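Putative metal resistance protein (Proteus mirabilis, PDB 6C29) probably serves in periplasmic thiol-disulfide exchange, as the N-terminal immunoglobulin-fold part of the membrane protein ScsB, which primes the disulfide isomerase ScsC. Local coordinates at residues Lys43-Pro49 and Thr84-Asp88. Numbering follows the deposited sequence.
Sequences KTYWRSP and TQGYD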
loop_
_atom_site.group_PDB
_atom_site.type_symbol
_atom_site.label_atom_id
_atom_site.label_comp_id
_atom_site.label_asym_id
_atom_site.label_seq_id
_atom_site.Cartn_x
_atom_site.Cartn_y
_atom_site.Cartn_z
ATOM N N LYS A 43 0.862 5.177 -13.007
ATOM C CA LYS A 43 0.746 4.909 -11.577
ATOM C C LYS A 43 1.081 3.479 -11.253
ATOM O O LYS A 43 1.132 2.638 -12.139
ATOM C CB LYS A 43 -0.675 5.236 -11.115
ATOM C CG LYS A 43 -1.052 6.698 -11.357
ATOM C CD LYS A 43 -2.532 6.904 -11.577
ATOM C CE LYS A 43 -2.838 8.355 -12.033
ATOM N NZ LYS A 43 -2.538 8.628 -13.474
ATOM N N THR A 44 1.365 3.198 -9.986
ATOM C CA THR A 44 1.346 1.827 -9.530
ATOM C C THR A 44 0.327 1.750 -8.411
ATOM O O THR A 44 -0.373 2.719 -8.158
ATOM C CB THR A 44 2.724 1.326 -9.133
ATOM O OG1 THR A 44 2.682 -0.090 -8.865
ATOM C CG2 THR A 44 3.316 2.066 -7.948
ATOM N N TYR A 45 0.159 0.555 -7.869
ATOM C CA TYR A 45 -0.989 0.263 -7.028
ATOM C C TYR A 45 -0.647 -0.002 -5.584
ATOM O O TYR A 45 0.443 -0.407 -5.230
ATOM C CB TYR A 45 -1.694 -0.952 -7.562
ATOM C CG TYR A 45 -2.304 -0.850 -8.932
ATOM C CD1 TYR A 45 -3.614 -0.435 -9.098
ATOM C CD2 TYR A 45 -1.585 -1.229 -10.044
ATOM C CE1 TYR A 45 -4.206 -0.392 -10.363
ATOM C CE2 TYR A 45 -2.156 -1.201 -11.296
ATOM C CZ TYR A 45 -3.476 -0.785 -11.444
ATOM O OH TYR A 45 -4.045 -0.764 -12.689
ATOM N N TRP A 46 -1.653 0.217 -4.757
ATOM C CA TRP A 46 -1.614 -0.122 -3.349
ATOM C C TRP A 46 -1.924 -1.595 -3.155
ATOM O O TRP A 46 -2.245 -2.298 -4.115
ATOM C CB TRP A 46 -2.625 0.761 -2.626
ATOM C CG TRP A 46 -2.624 0.787 -1.123
ATOM C CD1 TRP A 46 -1.557 0.915 -0.305
ATOM C CD2 TRP A 46 -3.778 0.744 -0.273
ATOM N NE1 TRP A 46 -1.960 0.939 1.011
ATOM C CE2 TRP A 46 -3.321 0.844 1.051
ATOM C CE3 TRP A 46 -5.156 0.629 -0.502
ATOM C CZ2 TRP A 46 -4.162 0.827 2.142
ATOM C CZ3 TRP A 46 -6.005 0.623 0.613
ATOM C CH2 TRP A 46 -5.493 0.736 1.908
ATOM N N ARG A 47 -1.892 -2.045 -1.911
ATOM C CA ARG A 47 -2.171 -3.460 -1.639
ATOM C C ARG A 47 -3.591 -3.869 -2.025
ATOM O O ARG A 47 -3.834 -5.040 -2.332
ATOM C CB ARG A 47 -1.928 -3.770 -0.165
ATOM C CG ARG A 47 -2.844 -3.057 0.774
ATOM C CD ARG A 47 -2.496 -3.365 2.223
ATOM N NE ARG A 47 -3.455 -2.669 3.053
ATOM C CZ ARG A 47 -3.162 -1.897 4.087
ATOM N NH1 ARG A 47 -1.884 -1.753 4.499
ATOM N NH2 ARG A 47 -4.134 -1.281 4.727
ATOM N N SER A 48 -4.531 -2.926 -1.963
ATOM C CA SER A 48 -5.900 -3.076 -2.462
ATOM C C SER A 48 -6.064 -2.122 -3.633
ATOM O O SER A 48 -6.313 -0.947 -3.463
ATOM C CB SER A 48 -6.925 -2.770 -1.376
ATOM O OG SER A 48 -6.855 -3.774 -0.361
ATOM N N PRO A 49 -5.871 -2.618 -4.838
ATOM C CA PRO A 49 -5.708 -1.719 -5.976
ATOM C C PRO A 49 -6.993 -1.106 -6.473
ATOM O O PRO A 49 -6.942 -0.083 -7.165
ATOM C CB PRO A 49 -5.115 -2.636 -7.034
ATOM C CG PRO A 49 -5.626 -3.979 -6.692
ATOM C CD PRO A 49 -5.685 -4.031 -5.203
ATOM N N THR A 84 -9.236 3.708 -8.581
ATOM C CA THR A 84 -8.075 2.923 -8.144
ATOM C C THR A 84 -7.373 3.544 -6.944
ATOM O O THR A 84 -7.498 4.748 -6.689
ATOM C CB THR A 84 -7.072 2.766 -9.262
ATOM O OG1 THR A 84 -6.647 4.055 -9.708
ATOM C CG2 THR A 84 -7.696 2.013 -10.427
ATOM N N GLN A 85 -6.639 2.710 -6.209
ATOM C CA GLN A 85 -5.853 3.140 -5.060
ATOM C C GLN A 85 -4.384 2.807 -5.324
ATOM O O GLN A 85 -4.068 1.671 -5.673
ATOM C CB GLN A 85 -6.336 2.476 -3.770
ATOM C CG GLN A 85 -7.812 2.794 -3.522
ATOM C CD GLN A 85 -8.389 2.137 -2.312
ATOM O OE1 GLN A 85 -9.111 2.775 -1.544
ATOM N NE2 GLN A 85 -8.155 0.845 -2.162
ATOM N N GLY A 86 -3.503 3.794 -5.194
ATOM C CA GLY A 86 -2.105 3.563 -5.522
ATOM C C GLY A 86 -1.284 4.823 -5.440
ATOM O O GLY A 86 -1.515 5.673 -4.572
ATOM N N TYR A 87 -0.287 4.919 -6.320
ATOM C CA TYR A 87 0.747 5.906 -6.226
ATOM C C TYR A 87 1.072 6.482 -7.581
ATOM O O TYR A 87 1.178 5.746 -8.572
ATOM C CB TYR A 87 2.014 5.296 -5.665
ATOM C CG TYR A 87 1.817 4.471 -4.397
ATOM C CD1 TYR A 87 1.745 5.086 -3.161
ATOM C CD2 TYR A 87 1.699 3.095 -4.456
ATOM C CE1 TYR A 87 1.582 4.336 -1.994
ATOM C CE2 TYR A 87 1.534 2.318 -3.299
ATOM C CZ TYR A 87 1.496 2.945 -2.075
ATOM O OH TYR A 87 1.347 2.207 -0.922
ATOM N N ASP A 88 1.272 7.785 -7.644
ATOM C CA ASP A 88 1.804 8.364 -8.871
ATOM C C ASP A 88 3.140 9.027 -8.617
ATOM O O ASP A 88 3.550 9.219 -7.460
ATOM C CB ASP A 88 0.797 9.343 -9.509
ATOM C CG ASP A 88 0.510 10.540 -8.666
ATOM O OD1 ASP A 88 0.904 10.565 -7.489
ATOM O OD2 ASP A 88 -0.152 11.484 -9.200
#
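Thr44 and Tyr87 form an antiparallel hydrogen-bonded pair, Thr44 N to Tyr87 O and Tyr87 N to Thr44 O both 2.9 Å, and the axes of strands 43-45 and 84-88 run 128° apart. At Tyr45 and Gly86 the backbones close to 3.8 Å between CA atoms, where Gly86 CA also makes a CA-H...O contact with Thr44 O. Residues 46-49 then curve round Gln85, whose O accepts a hydrogen bond from Trp46 N at 3.0 Å and whose N donates one to Pro49 O. The Gln85 side chain runs alongside residues 46-49 and stays extended beyond CG (chi2 177°), which carries its amide out to Ser48 and the indole: NE2 donates to Ser48 O at 2.9 Å, almost within its own amide plane, and meets the edge of the Trp46 indole 3.4 Å from CE3, amide and ring 82° apart. This small sheet, completed by strand 75-77, belongs to the first of two tandem immunoglobulin-fold domains, the one related to the N-terminal domain of DsbD. Residues 46-49 face the second domain, where Leu185 O takes a further bond from Gln85 NE2 and Asp186 is salt-bridged to Arg47 and hydrogen-bonded to Ser48 OG. Along Tyr87 the ring edge passes Thr44 CG2 and then Tyr45 O, 3.5 Å from CE2; that buried oxygen has no hydrogen-bond partner. Tyr87 OH ends 3.2 Å from Trp46 CD1, near the indole plane, and is hydrogen-bonded to Pro72 O.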